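Local coordinates for protein phosphinothricin N-acetyltransferase (PDB 5DWN) that binds acetyl coenzyme A and, as a member of the GNAT family, probably transfers the acetyl group to an acceptor substrate, at residues 33-38 with 158-163; 73-78 with 92-97; 105-110 with 143-148. All coordinates share one frame; numbering follows the deposited sequence.

How the interactions relate
All three contacts belong to one GNAT fold, and two of them hold acetyl coenzyme A directly. Interaction 2 binds the pantetheine and acetyl end along strand 89-96; interaction 3, its centre about 11 Å away, binds the phosphates at the start of helix 105-119. They abut where Ile94 CD1 lies 3.3 Å from Gly106 O and where Leu109 CD1 packs 3.6 Å from Tyr74 N. Interaction 1 lies about 18 Å from interaction 2, centre to centre, and meets it where Ser37 CB is 3.5 Å from Tyr95 OH; Gly36 there touches the cofactor. Interactions 1 and 3 do not meet, their nearest atoms being about 14 Å apart.

Interaction 1: residues 33-38 with 158-163; sequences TGTGSY and FKHGRW
Lys159 reaches from the tip of a beta hairpin into the loop that leaves helix 20-33, and its ammonium group is gripped there by main-chain carbonyls. The hairpin joins strands 148-159 and 162-172 of the GNAT sheet through a type I' turn from Lys159 to Arg162. With CG anti to the backbone N (chi1 -177°) and every later torsion also extended, the lysine spans the gap as a straight rod. NZ donates to Gly34 O at 2.8 Å, nearly in line with the carbonyl bond, and to Ser37 O at 2.9 Å, where it stands above the carbonyl plane. The carbonyls of Val31 and Glu39 also accept from NZ, so oxygens from the helix end and the following loop converge on one buried charge.

Two further side chains of the hairpin meet the loop. The His160 ring turns an edge to the main chain at the helix end, NE2 lying 4.0 Å from Thr33 C, and makes a weak hydrogen bond to Leu32 O. Arg162, bent at chi3 (-61°), brings its guanidinium to Thr35, and the two side chains cross at about a right angle. Both Thr35 OG1 and Arg162 NH2 are held by Asp131, the second through a salt bridge, which sets them next to each other without a bond between them: NH2 comes within 3.8 Å of Thr35 CG2 and 3.9 Å of Thr35 OG1.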
loop_
_atom_site.group_PDB
_atom_site.type_symbol
_atom_site.label_atom_id
_atom_site.label_comp_id
_atom_site.label_asym_id
_atom_site.label_seq_id
_atom_site.Cartn_x
_atom_site.Cartn_y
_atom_site.Cartn_z
ATOM N N THR A 33 -22.285 4.650 -1.251
ATOM C CA THR A 33 -22.905 4.848 0.048
ATOM C C THR A 33 -21.973 4.587 1.220
ATOM O O THR A 33 -22.365 4.842 2.360
ATOM C CB THR A 33 -24.141 3.948 0.189
ATOM O OG1 THR A 33 -23.721 2.582 0.229
ATOM C CG2 THR A 33 -25.091 4.161 -0.990
ATOM N N GLY A 34 -20.753 4.101 0.982
ATOM C CA GLY A 34 -19.876 3.707 2.058
ATOM C C GLY A 34 -18.472 4.260 1.882
ATOM O O GLY A 34 -18.100 4.775 0.831
ATOM N N THR A 35 -17.697 4.128 2.953
ATOM C CA THR A 35 -16.322 4.600 3.030
ATOM C C THR A 35 -15.335 3.455 3.153
ATOM O O THR A 35 -14.149 3.695 3.402
ATOM C CB THR A 35 -16.170 5.537 4.223
ATOM O OG1 THR A 35 -16.705 4.896 5.394
ATOM C CG2 THR A 35 -16.914 6.856 3.972
ATOM N N GLY A 36 -15.796 2.213 3.028
ATOM C CA GLY A 36 -14.857 1.109 2.949
ATOM C C GLY A 36 -13.975 1.222 1.724
ATOM O O GLY A 36 -12.772 0.960 1.785
ATOM N N SER A 37 -14.553 1.647 0.603
ATOM C CA SER A 37 -13.787 1.917 -0.601
ATOM C C SER A 37 -13.396 3.386 -0.626
ATOM O O SER A 37 -14.210 4.262 -0.308
ATOM C CB SER A 37 -14.584 1.569 -1.864
ATOM O OG SER A 37 -13.933 2.068 -3.054
ATOM N N TYR A 38 -12.149 3.655 -1.001
ATOM C CA TYR A 38 -11.679 5.031 -1.154
ATOM C C TYR A 38 -11.835 5.532 -2.583
ATOM O O TYR A 38 -11.355 6.626 -2.916
ATOM C CB TYR A 38 -10.222 5.162 -0.697
ATOM C CG TYR A 38 -10.044 5.260 0.821
ATOM C CD1 TYR A 38 -11.077 4.904 1.704
ATOM C CD2 TYR A 38 -8.845 5.716 1.368
ATOM C CE1 TYR A 38 -10.912 4.990 3.084
ATOM C CE2 TYR A 38 -8.672 5.819 2.751
ATOM C CZ TYR A 38 -9.708 5.440 3.598
ATOM O OH TYR A 38 -9.524 5.531 4.957
ATOM N N PHE A 158 -10.181 11.215 2.669
ATOM C CA PHE A 158 -11.283 12.154 2.860
ATOM C C PHE A 158 -12.399 11.760 1.907
ATOM O O PHE A 158 -12.184 11.689 0.693
ATOM C CB PHE A 158 -10.850 13.601 2.619
ATOM C CG PHE A 158 -11.867 14.596 3.049
ATOM C CD1 PHE A 158 -11.963 14.979 4.384
ATOM C CD2 PHE A 158 -12.747 15.147 2.125
ATOM C CE1 PHE A 158 -12.924 15.904 4.790
ATOM C CE2 PHE A 158 -13.707 16.063 2.521
ATOM C CZ PHE A 158 -13.795 16.444 3.859
ATOM N N LYS A 159 -13.585 11.502 2.451
ATOM C CA LYS A 159 -14.713 11.100 1.624
ATOM C C LYS A 159 -15.999 11.377 2.389
ATOM O O LYS A 159 -16.042 11.254 3.615
ATOM C CB LYS A 159 -14.615 9.616 1.242
ATOM C CG LYS A 159 -15.737 9.121 0.316
ATOM C CD LYS A 159 -15.475 7.672 -0.138
ATOM C CE LYS A 159 -16.743 7.060 -0.764
ATOM N NZ LYS A 159 -16.525 5.642 -1.287
ATOM N N HIS A 160 -17.046 11.765 1.654
ATOM C CA HIS A 160 -18.347 12.067 2.258
ATOM C C HIS A 160 -18.231 13.126 3.351
ATOM O O HIS A 160 -18.890 13.038 4.386
ATOM C CB HIS A 160 -19.010 10.812 2.826
ATOM C CG HIS A 160 -19.484 9.844 1.791
ATOM N ND1 HIS A 160 -19.324 10.053 0.439
ATOM C CD2 HIS A 160 -20.112 8.651 1.918
ATOM C CE1 HIS A 160 -19.828 9.029 -0.225
ATOM N NE2 HIS A 160 -20.313 8.168 0.649
ATOM N N GLY A 161 -17.383 14.127 3.127
ATOM C CA GLY A 161 -17.218 15.230 4.057
ATOM C C GLY A 161 -16.448 14.934 5.331
ATOM O O GLY A 161 -16.434 15.788 6.222
ATOM N N ARG A 162 -15.774 13.782 5.433
ATOM C CA ARG A 162 -15.174 13.290 6.669
ATOM C C ARG A 162 -13.741 12.829 6.430
ATOM O O ARG A 162 -13.464 12.182 5.422
ATOM C CB ARG A 162 -15.968 12.084 7.228
ATOM C CG ARG A 162 -17.103 12.462 8.141
ATOM C CD ARG A 162 -17.509 11.284 9.009
ATOM N NE ARG A 162 -17.964 10.146 8.224
ATOM C CZ ARG A 162 -17.342 8.980 8.173
ATOM N NH1 ARG A 162 -16.225 8.789 8.876
ATOM N NH2 ARG A 162 -17.849 8.003 7.429
ATOM N N TRP A 163 -12.842 13.116 7.377
ATOM C CA TRP A 163 -11.539 12.459 7.380
ATOM C C TRP A 163 -11.692 11.018 7.839
ATOM O O TRP A 163 -12.503 10.721 8.718
ATOM C CB TRP A 163 -10.556 13.180 8.300
ATOM C CG TRP A 163 -10.005 14.427 7.702
ATOM C CD1 TRP A 163 -10.262 15.705 8.092
ATOM C CD2 TRP A 163 -9.103 14.515 6.589
ATOM N NE1 TRP A 163 -9.578 16.591 7.291
ATOM C CE2 TRP A 163 -8.859 15.884 6.360
ATOM C CE3 TRP A 163 -8.484 13.565 5.762
ATOM C CZ2 TRP A 163 -8.011 16.332 5.345
ATOM C CZ3 TRP A 163 -7.649 14.009 4.746
ATOM C CH2 TRP A 163 -7.421 15.385 4.550
#

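Interaction 2: residues 73-78 with 92-97; sequences GYAYAS and DSIYIA. With ACO (acetyl coenzyme *a), chain E.
Tyr95 packs its ring between Tyr74 and the pantetheine arm of acetyl coenzyme A. Starting at the base, its CB rests 3.6 Å from CE1 of Tyr74. CG lies anti to the carbonyl carbon (chi1 -71°), which sets the ring alongside Tyr74 and against the pantetheine amide. CG and CD2 lie beside the Tyr74 hydroxyl, with CD2 only 3.3 Å from Tyr74 OH, and CE2 still borders it. Along the other rim, CD1 meets C6P of the cofactor at 3.4 Å and CE1 runs close to N4P, the amide nitrogen that stands over one ring face, offset toward the rim. CZ has the same amide as its neighbour, and OH at the tip reaches Ser37. The two tyrosines lie side by side and point the same way, their planes tilted by 22° but slid so far apart that the rings barely overlap.

The backbones beneath form an antiparallel hairpin of strands 70-79 and 89-96, in which Tyr74–Tyr95 and Tyr76–Ser93 are the hydrogen-bonded pairs. Strand 89-96 is the GNAT strand that pairs with the cofactor: Ile94 N donates to the acetyl oxygen at 3.0 Å, Ile94 O accepts from N4P, and Ile96 N donates to O9P at 2.8 Å.

Further along the tyrosine side, Ser93 CB sits over a face of the Tyr76 ring in a CH-pi contact, 3.9 Å from the centroid, and a water links Ser93 OG to Ser78 OG. On the reverse side, Ala75 CB packs against Ile94 CB at 3.9 Å, and Ile96 CD1 folds back over Gly73 CA at 3.8 Å.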
loop_
_atom_site.group_PDB
_atom_site.type_symbol
_atom_site.label_atom_id
_atom_site.label_comp_id
_atom_site.label_asym_id
_atom_site.label_seq_id
_atom_site.Cartn_x
_atom_site.Cartn_y
_atom_site.Cartn_z
ATOM N N GLY A 73 -22.316 -11.636 -2.772
ATOM C CA GLY A 73 -21.107 -11.008 -2.274
ATOM C C GLY A 73 -19.939 -11.597 -3.033
ATOM O O GLY A 73 -20.065 -12.620 -3.709
ATOM N N TYR A 74 -18.797 -10.920 -2.931
ATOM C CA TYR A 74 -17.594 -11.441 -3.562
ATOM C C TYR A 74 -16.396 -11.074 -2.710
ATOM O O TYR A 74 -16.465 -10.205 -1.843
ATOM C CB TYR A 74 -17.416 -10.904 -4.984
ATOM C CG TYR A 74 -17.158 -9.413 -5.023
ATOM C CD1 TYR A 74 -18.212 -8.504 -5.073
ATOM C CD2 TYR A 74 -15.855 -8.910 -5.010
ATOM C CE1 TYR A 74 -17.971 -7.126 -5.109
ATOM C CE2 TYR A 74 -15.613 -7.534 -5.038
ATOM C CZ TYR A 74 -16.674 -6.654 -5.099
ATOM O OH TYR A 74 -16.429 -5.296 -5.135
ATOM N N ALA A 75 -15.292 -11.768 -2.976
ATOM C CA ALA A 75 -14.044 -11.541 -2.279
ATOM C C ALA A 75 -12.916 -11.949 -3.208
ATOM O O ALA A 75 -13.053 -12.878 -4.013
ATOM C CB ALA A 75 -13.971 -12.343 -0.964
ATOM N N TYR A 76 -11.797 -11.258 -3.091
ATOM C CA TYR A 76 -10.653 -11.649 -3.892
ATOM C C TYR A 76 -9.390 -11.262 -3.146
ATOM O O TYR A 76 -9.412 -10.468 -2.202
ATOM C CB TYR A 76 -10.678 -10.990 -5.282
ATOM C CG TYR A 76 -10.533 -9.484 -5.249
ATOM C CD1 TYR A 76 -9.269 -8.869 -5.263
ATOM C CD2 TYR A 76 -11.657 -8.661 -5.226
ATOM C CE1 TYR A 76 -9.148 -7.471 -5.246
ATOM C CE2 TYR A 76 -11.538 -7.284 -5.210
ATOM C CZ TYR A 76 -10.288 -6.688 -5.220
ATOM O OH TYR A 76 -10.202 -5.300 -5.203
ATOM N N ALA A 77 -8.286 -11.817 -3.606
ATOM C CA ALA A 77 -6.974 -11.464 -3.110
ATOM C C ALA A 77 -6.188 -10.798 -4.222
ATOM O O ALA A 77 -6.468 -10.988 -5.407
ATOM C CB ALA A 77 -6.225 -12.706 -2.611
ATOM N N SER A 78 -5.198 -10.010 -3.824
ATOM C CA SER A 78 -4.291 -9.366 -4.765
ATOM C C SER A 78 -3.011 -9.040 -4.002
ATOM O O SER A 78 -2.901 -9.297 -2.800
ATOM C CB SER A 78 -4.909 -8.094 -5.346
ATOM O OG SER A 78 -5.275 -7.249 -4.259
ATOM N N ASP A 92 -6.643 -8.953 1.141
ATOM C CA ASP A 92 -8.001 -9.417 0.835
ATOM C C ASP A 92 -8.946 -8.229 0.672
ATOM O O ASP A 92 -8.748 -7.170 1.269
ATOM C CB ASP A 92 -8.548 -10.392 1.909
ATOM C CG ASP A 92 -8.851 -9.712 3.263
ATOM O OD1 ASP A 92 -10.041 -9.473 3.607
ATOM O OD2 ASP A 92 -7.889 -9.436 4.001
ATOM N N SER A 93 -9.948 -8.393 -0.192
ATOM C CA SER A 93 -11.020 -7.415 -0.351
ATOM C C SER A 93 -12.325 -8.185 -0.373
ATOM O O SER A 93 -12.393 -9.246 -0.992
ATOM C CB SER A 93 -10.882 -6.587 -1.661
ATOM O OG SER A 93 -9.582 -6.008 -1.794
ATOM N N ILE A 94 -13.359 -7.664 0.281
ATOM C CA ILE A 94 -14.623 -8.396 0.314
ATOM C C ILE A 94 -15.764 -7.404 0.399
ATOM O O ILE A 94 -15.685 -6.409 1.124
ATOM C CB ILE A 94 -14.645 -9.403 1.481
ATOM C CG1 ILE A 94 -16.003 -10.102 1.596
ATOM C CG2 ILE A 94 -14.323 -8.709 2.779
ATOM C CD1 ILE A 94 -15.916 -11.384 2.407
ATOM N N TYR A 95 -16.816 -7.671 -0.381
ATOM C CA TYR A 95 -17.986 -6.808 -0.476
ATOM C C TYR A 95 -19.234 -7.676 -0.514
ATOM O O TYR A 95 -19.328 -8.583 -1.344
ATOM C CB TYR A 95 -17.929 -5.929 -1.725
ATOM C CG TYR A 95 -16.884 -4.858 -1.611
ATOM C CD1 TYR A 95 -17.222 -3.605 -1.147
ATOM C CD2 TYR A 95 -15.544 -5.112 -1.912
ATOM C CE1 TYR A 95 -16.276 -2.613 -1.010
ATOM C CE2 TYR A 95 -14.580 -4.107 -1.780
ATOM C CZ TYR A 95 -14.964 -2.869 -1.319
ATOM O OH TYR A 95 -14.052 -1.853 -1.160
ATOM N N ILE A 96 -20.195 -7.371 0.351
ATOM C CA ILE A 96 -21.445 -8.124 0.469
ATOM C C ILE A 96 -22.594 -7.192 0.105
ATOM O O ILE A 96 -22.581 -6.014 0.478
ATOM C CB ILE A 96 -21.614 -8.673 1.899
ATOM C CG1 ILE A 96 -20.408 -9.530 2.299
ATOM C CG2 ILE A 96 -22.928 -9.474 2.057
ATOM C CD1 ILE A 96 -20.262 -10.825 1.458
ATOM N N ALA A 97 -23.568 -7.699 -0.644
ATOM C CA ALA A 97 -24.716 -6.869 -0.997
ATOM C C ALA A 97 -25.453 -6.438 0.274
ATOM O O ALA A 97 -25.541 -7.212 1.226
ATOM C CB ALA A 97 -25.672 -7.627 -1.928
HETATM N N1A ACO E . -20.975 -4.960 14.314
HETATM C C2A ACO E . -20.424 -5.931 15.051
HETATM N N3A ACO E . -20.026 -7.149 14.671
HETATM C C4A ACO E . -20.252 -7.342 13.367
HETATM C C5A ACO E . -20.825 -6.441 12.484
HETATM C C6A ACO E . -21.190 -5.184 13.002
HETATM N N6A ACO E . -21.693 -4.190 12.263
HETATM N N7A ACO E . -20.906 -6.984 11.210
HETATM C C8A ACO E . -20.379 -8.177 11.348
HETATM N N9A ACO E . -19.962 -8.460 12.621
HETATM C C1B ACO E . -19.337 -9.702 13.070
HETATM C C2B ACO E . -20.299 -10.894 13.108
HETATM O O2B ACO E . -20.899 -11.051 14.390
HETATM C C3B ACO E . -19.349 -12.048 12.794
HETATM O O3B ACO E . -18.642 -12.490 13.971
HETATM P P3B ACO E . -19.005 -13.840 14.792
HETATM O O7A ACO E . -18.015 -14.011 15.897
HETATM O O8A ACO E . -20.448 -13.613 15.264
HETATM O O9A ACO E . -18.986 -14.992 13.794
HETATM C C4B ACO E . -18.340 -11.433 11.821
HETATM O O4B ACO E . -18.304 -10.027 12.156
HETATM C C5B ACO E . -18.670 -11.612 10.359
HETATM O O5B ACO E . -20.064 -11.296 10.171
HETATM P P1A ACO E . -20.775 -11.359 8.768
HETATM O O1A ACO E . -22.250 -11.436 8.862
HETATM O O2A ACO E . -20.202 -12.477 7.957
HETATM O O3A ACO E . -20.344 -10.033 8.002
HETATM P P2A ACO E . -20.829 -9.480 6.593
HETATM O O4A ACO E . -21.459 -10.574 5.836
HETATM O O5A ACO E . -21.808 -8.333 6.843
HETATM O O6A ACO E . -19.508 -8.927 5.912
HETATM C CBP ACO E . -18.521 -6.757 5.487
HETATM C CCP ACO E . -18.872 -7.811 6.535
HETATM C CDP ACO E . -17.801 -5.596 6.181
HETATM C CEP ACO E . -17.593 -7.391 4.440
HETATM C CAP ACO E . -19.819 -6.259 4.803
HETATM O OAP ACO E . -20.667 -5.679 5.774
HETATM C C9P ACO E . -19.633 -5.297 3.642
HETATM O O9P ACO E . -19.543 -5.737 2.499
HETATM N N8P ACO E . -19.565 -3.998 3.952
HETATM C C7P ACO E . -19.557 -2.937 2.953
HETATM C C6P ACO E . -18.404 -3.075 1.975
HETATM C C5P ACO E . -17.061 -2.953 2.651
HETATM O O5P ACO E . -16.839 -2.074 3.475
HETATM N N4P ACO E . -16.136 -3.832 2.280
HETATM C C3P ACO E . -14.760 -3.765 2.752
HETATM C C2P ACO E . -14.513 -4.742 3.882
HETATM S S1P ACO E . -12.820 -4.635 4.561
HETATM C C ACO E . -11.805 -5.435 3.360
HETATM O O ACO E . -12.231 -5.840 2.314
HETATM C CH3 ACO E . -10.359 -5.489 3.760
HETATM O O HOH W 1 -7.448 -7.519 -2.345
#

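Interaction 3: residues 105-110 with 143-148; sequences IGKLLL and ESLGFT. With ACO (acetyl coenzyme *a), chain E.
Lys107 and Leu110, one turn apart on helix 105-119, meet the end of helix 136-144 and the loop after it. Lys107 is fully extended: CG is anti to the backbone N (chi1 -160°) and the torsions beyond stay extended, which carries NZ past Ser144 to the 3'-phosphate of acetyl coenzyme A. On the way CG passes 4.0 Å from Leu145 CD1, the two chains crossing at a slant, and CE lies 3.5 Å from Ser144 OG. That hydroxyl is hydrogen-bonded to Leu141 O in its own helix, and what it meets here is the methylene CE. NZ donates to O9A at 2.7 Å and also to a water, which in turn donates to Ser144 O, tying the lysine tip to the second segment.

Leu110 likewise sets CG opposite its backbone N (chi1 -176°) and runs antiparallel to Leu145, the two side chains sliding past one another. Leu145 CD1 is the meeting point, 3.6 Å from Leu110 CG, while CD2 of Leu110 reaches on to Phe147 CE1 at 4.1 Å. Gly146, with its positive phi of 91°, is the C' residue of a Schellman motif that ends helix 136-144. Leu145 and Phe147, on either side of it, both direct their side chains toward helix 105-119.

At the helix start, Gly106 N binds O4A at 2.8 Å and Lys107 N binds O2A, while Gly102 N and Gly104 N also bond to the cofactor. Backbone amides collected around a pyrophosphate at a helix N-terminus are the hallmark of the GNAT acetyl-CoA site.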
loop_
_atom_site.group_PDB
_atom_site.type_symbol
_atom_site.label_atom_id
_atom_site.label_comp_id
_atom_site.label_asym_id
_atom_site.label_seq_id
_atom_site.Cartn_x
_atom_site.Cartn_y
_atom_site.Cartn_z
ATOM N N ILE A 105 -22.276 -14.271 5.642
ATOM C CA ILE A 105 -21.777 -14.512 4.290
ATOM C C ILE A 105 -20.362 -13.961 4.126
ATOM O O ILE A 105 -19.510 -14.591 3.488
ATOM C CB ILE A 105 -22.748 -13.915 3.260
ATOM C CG1 ILE A 105 -24.091 -14.614 3.352
ATOM C CG2 ILE A 105 -22.194 -14.021 1.852
ATOM C CD1 ILE A 105 -25.182 -13.881 2.611
ATOM N N GLY A 106 -20.088 -12.781 4.685
ATOM C CA GLY A 106 -18.721 -12.282 4.687
ATOM C C GLY A 106 -17.752 -13.255 5.340
ATOM O O GLY A 106 -16.641 -13.469 4.850
ATOM N N LYS A 107 -18.161 -13.855 6.459
ATOM C CA LYS A 107 -17.291 -14.807 7.137
ATOM C C LYS A 107 -17.089 -16.057 6.291
ATOM O O LYS A 107 -15.967 -16.554 6.174
ATOM C CB LYS A 107 -17.869 -15.161 8.509
ATOM C CG LYS A 107 -16.852 -15.734 9.478
ATOM C CD LYS A 107 -17.499 -15.990 10.833
ATOM C CE LYS A 107 -16.453 -16.368 11.876
ATOM N NZ LYS A 107 -17.084 -16.844 13.165
ATOM N N LEU A 108 -18.162 -16.563 5.675
ATOM C CA LEU A 108 -18.048 -17.742 4.818
ATOM C C LEU A 108 -17.097 -17.491 3.653
ATOM O O LEU A 108 -16.293 -18.364 3.293
ATOM C CB LEU A 108 -19.434 -18.124 4.305
ATOM C CG LEU A 108 -19.797 -19.501 3.779
ATOM C CD1 LEU A 108 -19.542 -20.564 4.849
ATOM C CD2 LEU A 108 -21.273 -19.505 3.360
ATOM N N LEU A 109 -17.190 -16.311 3.033
ATOM C CA LEU A 109 -16.342 -15.988 1.883
ATOM C C LEU A 109 -14.894 -15.795 2.293
ATOM O O LEU A 109 -13.972 -16.263 1.609
ATOM C CB LEU A 109 -16.828 -14.698 1.198
ATOM C CG LEU A 109 -17.725 -14.771 -0.022
ATOM C CD1 LEU A 109 -18.212 -13.354 -0.369
ATOM C CD2 LEU A 109 -16.976 -15.390 -1.196
ATOM N N LEU A 110 -14.673 -15.037 3.366
ATOM C CA LEU A 110 -13.313 -14.764 3.796
ATOM C C LEU A 110 -12.634 -16.034 4.281
ATOM O O LEU A 110 -11.439 -16.235 4.036
ATOM C CB LEU A 110 -13.308 -13.681 4.881
ATOM C CG LEU A 110 -11.909 -13.245 5.344
ATOM C CD1 LEU A 110 -10.995 -12.905 4.155
ATOM C CD2 LEU A 110 -11.991 -12.067 6.348
ATOM N N GLU A 143 -11.290 -9.663 12.686
ATOM C CA GLU A 143 -10.983 -10.217 14.005
ATOM C C GLU A 143 -11.551 -11.626 14.176
ATOM O O GLU A 143 -10.903 -12.491 14.775
ATOM C CB GLU A 143 -11.504 -9.296 15.119
ATOM C CG GLU A 143 -10.775 -7.951 15.215
ATOM C CD GLU A 143 -11.321 -7.040 16.311
ATOM O OE1 GLU A 143 -12.385 -7.357 16.908
ATOM O OE2 GLU A 143 -10.677 -6.007 16.579
ATOM N N SER A 144 -12.772 -11.872 13.684
ATOM C CA SER A 144 -13.433 -13.157 13.933
ATOM C C SER A 144 -12.720 -14.318 13.247
ATOM O O SER A 144 -12.949 -15.479 13.608
ATOM C CB SER A 144 -14.889 -13.122 13.452
ATOM O OG SER A 144 -14.949 -13.215 12.025
ATOM N N LEU A 145 -11.897 -14.037 12.240
ATOM C CA LEU A 145 -11.119 -15.062 11.560
ATOM C C LEU A 145 -9.633 -14.966 11.899
ATOM O O LEU A 145 -8.790 -15.460 11.143
ATOM C CB LEU A 145 -11.343 -14.979 10.048
ATOM C CG LEU A 145 -12.722 -15.516 9.630
ATOM C CD1 LEU A 145 -13.071 -15.134 8.190
ATOM C CD2 LEU A 145 -12.821 -17.039 9.830
ATOM N N GLY A 146 -9.295 -14.327 13.017
ATOM C CA GLY A 146 -7.944 -14.388 13.535
ATOM C C GLY A 146 -6.992 -13.304 13.063
ATOM O O GLY A 146 -5.826 -13.320 13.474
ATOM N N PHE A 147 -7.428 -12.376 12.207
ATOM C CA PHE A 147 -6.566 -11.240 11.880
ATOM C C PHE A 147 -6.255 -10.454 13.148
ATOM O O PHE A 147 -7.115 -10.292 14.014
ATOM C CB PHE A 147 -7.230 -10.302 10.864
ATOM C CG PHE A 147 -7.276 -10.817 9.449
ATOM C CD1 PHE A 147 -8.129 -11.851 9.088
ATOM C CD2 PHE A 147 -6.500 -10.221 8.456
ATOM C CE1 PHE A 147 -8.191 -12.306 7.754
ATOM C CE2 PHE A 147 -6.545 -10.665 7.145
ATOM C CZ PHE A 147 -7.396 -11.715 6.790
ATOM N N THR A 148 -5.024 -9.962 13.267
ATOM C CA THR A 148 -4.642 -9.118 14.393
ATOM C C THR A 148 -4.347 -7.709 13.902
ATOM O O THR A 148 -3.918 -7.518 12.763
ATOM C CB THR A 148 -3.415 -9.685 15.128
ATOM O OG1 THR A 148 -2.318 -9.755 14.214
ATOM C CG2 THR A 148 -3.699 -11.097 15.636
HETATM N N1A ACO E . -20.975 -4.960 14.314
HETATM C C2A ACO E . -20.424 -5.931 15.051
HETATM N N3A ACO E . -20.026 -7.149 14.671
HETATM C C4A ACO E . -20.252 -7.342 13.367
HETATM C C5A ACO E . -20.825 -6.441 12.484
HETATM C C6A ACO E . -21.190 -5.184 13.002
HETATM N N6A ACO E . -21.693 -4.190 12.263
HETATM N N7A ACO E . -20.906 -6.984 11.210
HETATM C C8A ACO E . -20.379 -8.177 11.348
HETATM N N9A ACO E . -19.962 -8.460 12.621
HETATM C C1B ACO E . -19.337 -9.702 13.070
HETATM C C2B ACO E . -20.299 -10.894 13.108
HETATM O O2B ACO E . -20.899 -11.051 14.390
HETATM C C3B ACO E . -19.349 -12.048 12.794
HETATM O O3B ACO E . -18.642 -12.490 13.971
HETATM P P3B ACO E . -19.005 -13.840 14.792
HETATM O O7A ACO E . -18.015 -14.011 15.897
HETATM O O8A ACO E . -20.448 -13.613 15.264
HETATM O O9A ACO E . -18.986 -14.992 13.794
HETATM C C4B ACO E . -18.340 -11.433 11.821
HETATM O O4B ACO E . -18.304 -10.027 12.156
HETATM C C5B ACO E . -18.670 -11.612 10.359
HETATM O O5B ACO E . -20.064 -11.296 10.171
HETATM P P1A ACO E . -20.775 -11.359 8.768
HETATM O O1A ACO E . -22.250 -11.436 8.862
HETATM O O2A ACO E . -20.202 -12.477 7.957
HETATM O O3A ACO E . -20.344 -10.033 8.002
HETATM P P2A ACO E . -20.829 -9.480 6.593
HETATM O O4A ACO E . -21.459 -10.574 5.836
HETATM O O5A ACO E . -21.808 -8.333 6.843
HETATM O O6A ACO E . -19.508 -8.927 5.912
HETATM C CBP ACO E . -18.521 -6.757 5.487
HETATM C CCP ACO E . -18.872 -7.811 6.535
HETATM C CDP ACO E . -17.801 -5.596 6.181
HETATM C CEP ACO E . -17.593 -7.391 4.440
HETATM C CAP ACO E . -19.819 -6.259 4.803
HETATM O OAP ACO E . -20.667 -5.679 5.774
HETATM C C9P ACO E . -19.633 -5.297 3.642
HETATM O O9P ACO E . -19.543 -5.737 2.499
HETATM N N8P ACO E . -19.565 -3.998 3.952
HETATM C C7P ACO E . -19.557 -2.937 2.953
HETATM C C6P ACO E . -18.404 -3.075 1.975
HETATM C C5P ACO E . -17.061 -2.953 2.651
HETATM O O5P ACO E . -16.839 -2.074 3.475
HETATM N N4P ACO E . -16.136 -3.832 2.280
HETATM C C3P ACO E . -14.760 -3.765 2.752
HETATM C C2P ACO E . -14.513 -4.742 3.882
HETATM S S1P ACO E . -12.820 -4.635 4.561
HETATM C C ACO E . -11.805 -5.435 3.360
HETATM O O ACO E . -12.231 -5.840 2.314
HETATM C CH3 ACO E . -10.359 -5.489 3.760
HETATM O O HOH W 2 -14.957 -16.761 14.779
#